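Local coordinates for protein DNA polymerase (Pyrobaculum calidifontis, PDB 5MDN) that probably catalyses template-directed DNA synthesis, adding deoxyribonucleotides to a growing strand with release of diphosphate, as a family B polymerase, at residues 379-382 with 383-387; 512-515 with 516-520. All blocks are in the same frame, centred on the assembly; numbering follows the deposited sequence.

In the fold
The two contacts illustrate how short helical turns distant in sequence share a framework. Contact 1 is the C-terminal turn of helix 370-384, and contact 2 is the short helix 514-519. Their centres lie about 18 Å apart and their nearest atoms about 7 Å. Helix 370-384 joins them: before contact 1 it packs on contact 2 through Val370, Val374 and Leu378, while helix 468-486 packs against both. Contact 1 is centred about 25 Å from the chain's centre, contact 2 about 15 Å. The Arg380 side chain is about 12 Å from that of Asp363, a magnesium ligand, and about 13 Å from the ion; contact 2, away from the bound metals, probably borders the nucleotide site.

Contact 1: 379-382 with 383-387; sequences LRYA and YRMGE
Tyr381 and Met385, one helical turn apart, supply the apolar part of this local contact. The methionine chain runs extended beyond CG, and its methyl CE comes within 4.0 Å of Tyr381 CD1, oblique to the ring. CG of Met385 stands anti to its own carbonyl carbon (chi1 -65°), which carries CG and the thioether past Tyr381 O and back along the helix. Around the turn, Ala382 CB meets Glu387 CB at 4.2 Å.

The backbone bonds record the helix ending. Tyr383 N donates to Leu379 O at 3.1 Å, and Met385 N reaches Tyr381 O at 3.1 Å; between them, the bond from Arg384 N to Arg380 O is weak. A Schellman motif then closes the helix. Glu387 N turns back to Ala382 O at 2.7 Å, and inside that loop Gly386 N binds Tyr383 O at 2.9 Å. The reversal depends on the positive phi of Gly386, 72°.

Among the polar side chains, Arg384 bends at chi2 beside its neighbour Tyr383: NE lies at the edge of the ring, in its plane, and Tyr383 CE2 sits 3.6 Å above the guanidinium plane. Tyr381 OH is hydrogen-bonded to His475, and Glu387 OE2 to Gly76 N.

Tyr381, Ala382 and Met385 pack on helix 468-486, whereas Leu379, Arg380 and Tyr383 pack on helix 115-123. Past the helix end, Gly386 is joined by backbone hydrogen bonds to Arg73 of strand 64-74, and Glu387 reaches the turn leading from that strand into strand 77-86.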
ATOM      1  N   LEU A 379       0.886  15.159  11.465  1.00 47.96           N
ATOM      2  CA  LEU A 379       0.274  15.318  12.782  1.00 47.69           C
ATOM      3  C   LEU A 379       1.317  15.219  13.884  1.00 49.57           C
ATOM      4  O   LEU A 379       1.253  15.949  14.880  1.00 52.24           O
ATOM      5  CB  LEU A 379      -0.809  14.265  13.002  1.00 48.30           C
ATOM      6  CG  LEU A 379      -2.135  14.353  12.257  1.00 48.63           C
ATOM      7  CD1 LEU A 379      -3.005  13.194  12.694  1.00 50.93           C
ATOM      8  CD2 LEU A 379      -2.817  15.675  12.527  1.00 49.15           C
ATOM      9  N   ARG A 380       2.287  14.316  13.724  1.00 45.48           N
ATOM     10  CA  ARG A 380       3.346  14.180  14.717  1.00 45.89           C
ATOM     11  C   ARG A 380       4.234  15.417  14.738  1.00 46.65           C
ATOM     12  O   ARG A 380       4.588  15.916  15.812  1.00 50.39           O
ATOM     13  CB  ARG A 380       4.169  12.923  14.432  1.00 46.03           C
ATOM     14  CG  ARG A 380       4.942  12.387  15.625  1.00 47.94           C
ATOM     15  CD  ARG A 380       5.620  11.071  15.286  1.00 51.13           C
ATOM     16  NE  ARG A 380       4.726   9.929  15.461  1.00 52.54           N
ATOM     17  CZ  ARG A 380       4.761   9.107  16.506  1.00 52.69           C
ATOM     18  NH1 ARG A 380       5.650   9.296  17.471  1.00 51.80           N
ATOM     19  NH2 ARG A 380       3.911   8.092  16.585  1.00 53.83           N
ATOM     20  N   TYR A 381       4.610  15.920  13.560  1.00 50.53           N
ATOM     21  CA  TYR A 381       5.378  17.160  13.492  1.00 49.88           C
ATOM     22  C   TYR A 381       4.569  18.343  14.008  1.00 51.97           C
ATOM     23  O   TYR A 381       5.105  19.211  14.709  1.00 55.22           O
ATOM     24  CB  TYR A 381       5.843  17.419  12.058  1.00 48.72           C
ATOM     25  CG  TYR A 381       7.132  16.719  11.690  1.00 49.31           C
ATOM     26  CD1 TYR A 381       8.362  17.280  12.007  1.00 51.46           C
ATOM     27  CD2 TYR A 381       7.121  15.502  11.020  1.00 50.60           C
ATOM     28  CE1 TYR A 381       9.546  16.647  11.673  1.00 51.59           C
ATOM     29  CE2 TYR A 381       8.300  14.860  10.682  1.00 52.28           C
ATOM     30  CZ  TYR A 381       9.509  15.438  11.012  1.00 52.13           C
ATOM     31  OH  TYR A 381      10.682  14.804  10.678  1.00 52.61           O
ATOM     32  N   ALA A 382       3.283  18.410  13.651  1.00 49.10           N
ATOM     33  CA  ALA A 382       2.443  19.519  14.094  1.00 51.41           C
ATOM     34  C   ALA A 382       2.372  19.612  15.612  1.00 54.03           C
ATOM     35  O   ALA A 382       2.257  20.716  16.159  1.00 54.36           O
ATOM     36  CB  ALA A 382       1.038  19.383  13.509  1.00 50.12           C
ATOM     37  N   TYR A 383       2.433  18.476  16.313  1.00 52.33           N
ATOM     38  CA  TYR A 383       2.377  18.511  17.772  1.00 53.43           C
ATOM     39  C   TYR A 383       3.631  19.154  18.355  1.00 58.63           C
ATOM     40  O   TYR A 383       3.546  20.101  19.145  1.00 59.87           O
ATOM     41  CB  TYR A 383       2.181  17.108  18.339  1.00 50.97           C
ATOM     42  CG  TYR A 383       2.125  17.106  19.849  1.00 49.02           C
ATOM     43  CD1 TYR A 383       0.996  17.559  20.518  1.00 48.49           C
ATOM     44  CD2 TYR A 383       3.209  16.682  20.604  1.00 48.24           C
ATOM     45  CE1 TYR A 383       0.941  17.576  21.898  1.00 49.77           C
ATOM     46  CE2 TYR A 383       3.165  16.694  21.984  1.00 49.71           C
ATOM     47  CZ  TYR A 383       2.027  17.142  22.627  1.00 48.85           C
ATOM     48  OH  TYR A 383       1.973  17.158  24.002  1.00 46.71           O
ATOM     49  N   ARG A 384       4.809  18.648  17.980  1.00 53.56           N
ATOM     50  CA  ARG A 384       6.048  19.168  18.546  1.00 56.08           C
ATOM     51  C   ARG A 384       6.366  20.582  18.081  1.00 52.87           C
ATOM     52  O   ARG A 384       7.285  21.200  18.627  1.00 52.92           O
ATOM     53  CB  ARG A 384       7.216  18.241  18.206  1.00 59.07           C
ATOM     54  CG  ARG A 384       7.097  16.851  18.802  1.00 67.15           C
ATOM     55  CD  ARG A 384       6.956  16.939  20.310  1.00 72.68           C
ATOM     56  NE  ARG A 384       6.933  15.629  20.953  1.00 73.77           N
ATOM     57  CZ  ARG A 384       6.823  15.453  22.264  1.00 77.74           C
ATOM     58  NH1 ARG A 384       6.727  16.506  23.064  1.00 78.64           N
ATOM     59  NH2 ARG A 384       6.812  14.230  22.778  1.00 76.39           N
ATOM     60  N   MET A 385       5.645  21.101  17.091  1.00 54.34           N
ATOM     61  CA  MET A 385       5.756  22.497  16.701  1.00 53.85           C
ATOM     62  C   MET A 385       4.660  23.361  17.309  1.00 55.19           C
ATOM     63  O   MET A 385       4.621  24.566  17.048  1.00 59.80           O
ATOM     64  CB  MET A 385       5.739  22.625  15.174  1.00 55.35           C
ATOM     65  CG  MET A 385       6.936  21.979  14.493  1.00 56.65           C
ATOM     66  SD  MET A 385       6.899  22.113  12.696  1.00 59.35           S
ATOM     67  CE  MET A 385       8.424  21.276  12.272  1.00 58.53           C
ATOM     68  N   GLY A 386       3.776  22.773  18.112  1.00 57.29           N
ATOM     69  CA  GLY A 386       2.714  23.532  18.743  1.00 55.21           C
ATOM     70  C   GLY A 386       1.620  23.987  17.804  1.00 56.07           C
ATOM     71  O   GLY A 386       0.993  25.022  18.051  1.00 57.20           O
ATOM     72  N   GLU A 387       1.367  23.238  16.734  1.00 57.28           N
ATOM     73  CA  GLU A 387       0.389  23.609  15.721  1.00 59.47           C
ATOM     74  C   GLU A 387      -0.839  22.719  15.831  1.00 59.00           C
ATOM     75  O   GLU A 387      -0.720  21.489  15.861  1.00 58.13           O
ATOM     76  CB  GLU A 387       0.987  23.494  14.317  1.00 64.27           C
ATOM     77  CG  GLU A 387       0.349  24.423  13.299  1.00 67.41           C
ATOM     78  CD  GLU A 387       1.178  25.667  13.052  1.00 72.57           C
ATOM     79  OE1 GLU A 387       2.406  25.610  13.275  1.00 73.51           O
ATOM     80  OE2 GLU A 387       0.603  26.700  12.646  1.00 76.79           O
TER

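Contact 2: 512-515 with 516-520; sequences NAMY and GYLGW
The sequence Asn512-Ala513-Met514-Tyr515-Gly516 fits the Asn-x-x-Tyr-Gly end of motif B of family B polymerases, and the local contact lies on the short helix 514-519, just after helix 495-512 in the chain. Within that helix Met514 and Leu518 cover each other one turn apart, with Met514 CG 3.7 Å from Leu518 CD1. The two chains meet at a slant. Met514 sets CG anti to its backbone N (chi1 -161°) and then bends at chi2 and chi3, whereas Leu518 places CG beside its own N, which helps to bring CD1 against Met514 CG.

The same pair is tied through the backbone: Leu518 N donates to Met514 O at 2.9 Å. One residue earlier, Tyr517 N reaches Ala513 O at 3.2 Å. Met514 O also lies close to Tyr517 CB, 3.4 Å away, at the edge of the ring and near its plane. Beyond Gly519 the helical bonding fades, and Trp520 N makes weak bonds to Gly516 O and Tyr517 O.

The Tyr517 ring lies against Val374 and Leu378 of helix 370-384, and its hydroxyl is hydrogen-bonded to Glu375. Met514 and Leu518 instead pack on Met429 and Ile469, from helices 424-431 and 468-486. Tyr515 stacks on Tyr425, which belongs to the Ser-x-Tyr-Pro sequence of motif A. This meeting of motif A and motif B tyrosines is consistent with other family B polymerases, where the two motifs border the site for the incoming nucleotide; a like role here is probable.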
ATOM      1  N   ASN A 512       9.403  12.810  -0.641  1.00 52.19           N
ATOM      2  CA  ASN A 512       8.910  12.920  -2.010  1.00 53.68           C
ATOM      3  C   ASN A 512       7.411  12.661  -2.118  1.00 56.06           C
ATOM      4  O   ASN A 512       6.808  13.005  -3.140  1.00 62.40           O
ATOM      5  CB  ASN A 512       9.670  11.954  -2.920  1.00 52.11           C
ATOM      6  CG  ASN A 512      11.150  12.265  -2.991  1.00 50.30           C
ATOM      7  OD1 ASN A 512      11.582  13.363  -2.636  1.00 48.97           O
ATOM      8  ND2 ASN A 512      11.938  11.304  -3.459  1.00 50.09           N
ATOM      9  N   ALA A 513       6.798  12.061  -1.097  1.00 53.36           N
ATOM     10  CA  ALA A 513       5.357  11.844  -1.105  1.00 52.41           C
ATOM     11  C   ALA A 513       4.564  13.106  -0.792  1.00 52.54           C
ATOM     12  O   ALA A 513       3.349  13.127  -1.019  1.00 52.55           O
ATOM     13  CB  ALA A 513       4.986  10.747  -0.107  1.00 51.88           C
ATOM     14  N   MET A 514       5.218  14.139  -0.250  1.00 50.40           N
ATOM     15  CA  MET A 514       4.530  15.369   0.137  1.00 53.57           C
ATOM     16  C   MET A 514       3.728  15.961  -1.019  1.00 56.11           C
ATOM     17  O   MET A 514       2.569  16.357  -0.847  1.00 57.54           O
ATOM     18  CB  MET A 514       5.546  16.387   0.655  1.00 54.35           C
ATOM     19  CG  MET A 514       4.943  17.507   1.485  1.00 53.47           C
ATOM     20  SD  MET A 514       4.363  16.924   3.089  1.00 54.67           S
ATOM     21  CE  MET A 514       5.856  16.164   3.722  1.00 55.76           C
ATOM     22  N   TYR A 515       4.343  16.045  -2.204  1.00 59.91           N
ATOM     23  CA  TYR A 515       3.703  16.700  -3.343  1.00 62.77           C
ATOM     24  C   TYR A 515       2.376  16.040  -3.704  1.00 60.72           C
ATOM     25  O   TYR A 515       1.387  16.731  -3.979  1.00 61.17           O
ATOM     26  CB  TYR A 515       4.655  16.697  -4.539  1.00 67.35           C
ATOM     27  CG  TYR A 515       4.024  17.118  -5.846  1.00 69.42           C
ATOM     28  CD1 TYR A 515       3.625  18.431  -6.059  1.00 72.13           C
ATOM     29  CD2 TYR A 515       3.848  16.204  -6.875  1.00 72.71           C
ATOM     30  CE1 TYR A 515       3.054  18.818  -7.259  1.00 74.24           C
ATOM     31  CE2 TYR A 515       3.281  16.579  -8.075  1.00 74.68           C
ATOM     32  CZ  TYR A 515       2.886  17.885  -8.264  1.00 74.88           C
ATOM     33  OH  TYR A 515       2.322  18.246  -9.464  1.00 75.82           O
ATOM     34  N   GLY A 516       2.337  14.707  -3.716  1.00 63.95           N
ATOM     35  CA  GLY A 516       1.078  14.020  -3.959  1.00 61.11           C
ATOM     36  C   GLY A 516       0.046  14.289  -2.880  1.00 59.70           C
ATOM     37  O   GLY A 516      -1.152  14.382  -3.162  1.00 60.19           O
ATOM     38  N   TYR A 517       0.494  14.406  -1.628  1.00 59.30           N
ATOM     39  CA  TYR A 517      -0.429  14.626  -0.519  1.00 57.60           C
ATOM     40  C   TYR A 517      -1.083  16.000  -0.599  1.00 57.43           C
ATOM     41  O   TYR A 517      -2.296  16.135  -0.401  1.00 51.63           O
ATOM     42  CB  TYR A 517       0.305  14.458   0.812  1.00 55.91           C
ATOM     43  CG  TYR A 517      -0.467  14.982   2.001  1.00 54.29           C
ATOM     44  CD1 TYR A 517      -1.461  14.221   2.600  1.00 52.93           C
ATOM     45  CD2 TYR A 517      -0.201  16.241   2.523  1.00 54.32           C
ATOM     46  CE1 TYR A 517      -2.170  14.702   3.687  1.00 53.09           C
ATOM     47  CE2 TYR A 517      -0.904  16.729   3.607  1.00 53.43           C
ATOM     48  CZ  TYR A 517      -1.887  15.956   4.185  1.00 52.86           C
ATOM     49  OH  TYR A 517      -2.589  16.438   5.265  1.00 53.27           O
ATOM     50  N   LEU A 518      -0.292  17.039  -0.875  1.00 52.65           N
ATOM     51  CA  LEU A 518      -0.803  18.404  -0.840  1.00 58.08           C
ATOM     52  C   LEU A 518      -1.766  18.712  -1.978  1.00 61.34           C
ATOM     53  O   LEU A 518      -2.417  19.760  -1.943  1.00 57.85           O
ATOM     54  CB  LEU A 518       0.358  19.397  -0.858  1.00 60.78           C
ATOM     55  CG  LEU A 518       1.319  19.290   0.328  1.00 60.61           C
ATOM     56  CD1 LEU A 518       2.599  20.059   0.061  1.00 62.96           C
ATOM     57  CD2 LEU A 518       0.651  19.777   1.603  1.00 60.80           C
ATOM     58  N   GLY A 519      -1.873  17.837  -2.976  1.00 65.45           N
ATOM     59  CA  GLY A 519      -2.862  17.997  -4.026  1.00 63.72           C
ATOM     60  C   GLY A 519      -4.149  17.264  -3.715  1.00 61.59           C
ATOM     61  O   GLY A 519      -5.212  17.591  -4.251  1.00 64.56           O
ATOM     62  N   TRP A 520      -4.051  16.260  -2.846  1.00 64.37           N
ATOM     63  CA  TRP A 520      -5.199  15.486  -2.388  1.00 66.70           C
ATOM     64  C   TRP A 520      -6.198  16.405  -1.699  1.00 70.93           C
ATOM     65  O   TRP A 520      -5.948  16.875  -0.585  1.00 73.33           O
ATOM     66  CB  TRP A 520      -4.723  14.366  -1.455  1.00 65.85           C
ATOM     67  CG  TRP A 520      -5.801  13.594  -0.758  1.00 65.96           C
ATOM     68  CD1 TRP A 520      -7.084  13.390  -1.183  1.00 66.16           C
ATOM     69  CD2 TRP A 520      -5.677  12.902   0.490  1.00 67.13           C
ATOM     70  NE1 TRP A 520      -7.766  12.619  -0.271  1.00 66.87           N
ATOM     71  CE2 TRP A 520      -6.924  12.308   0.765  1.00 66.33           C
ATOM     72  CE3 TRP A 520      -4.633  12.732   1.403  1.00 64.91           C
ATOM     73  CZ2 TRP A 520      -7.154  11.556   1.916  1.00 63.99           C
ATOM     74  CZ3 TRP A 520      -4.862  11.985   2.545  1.00 62.13           C
ATOM     75  CH2 TRP A 520      -6.112  11.405   2.790  1.00 62.61           C
TER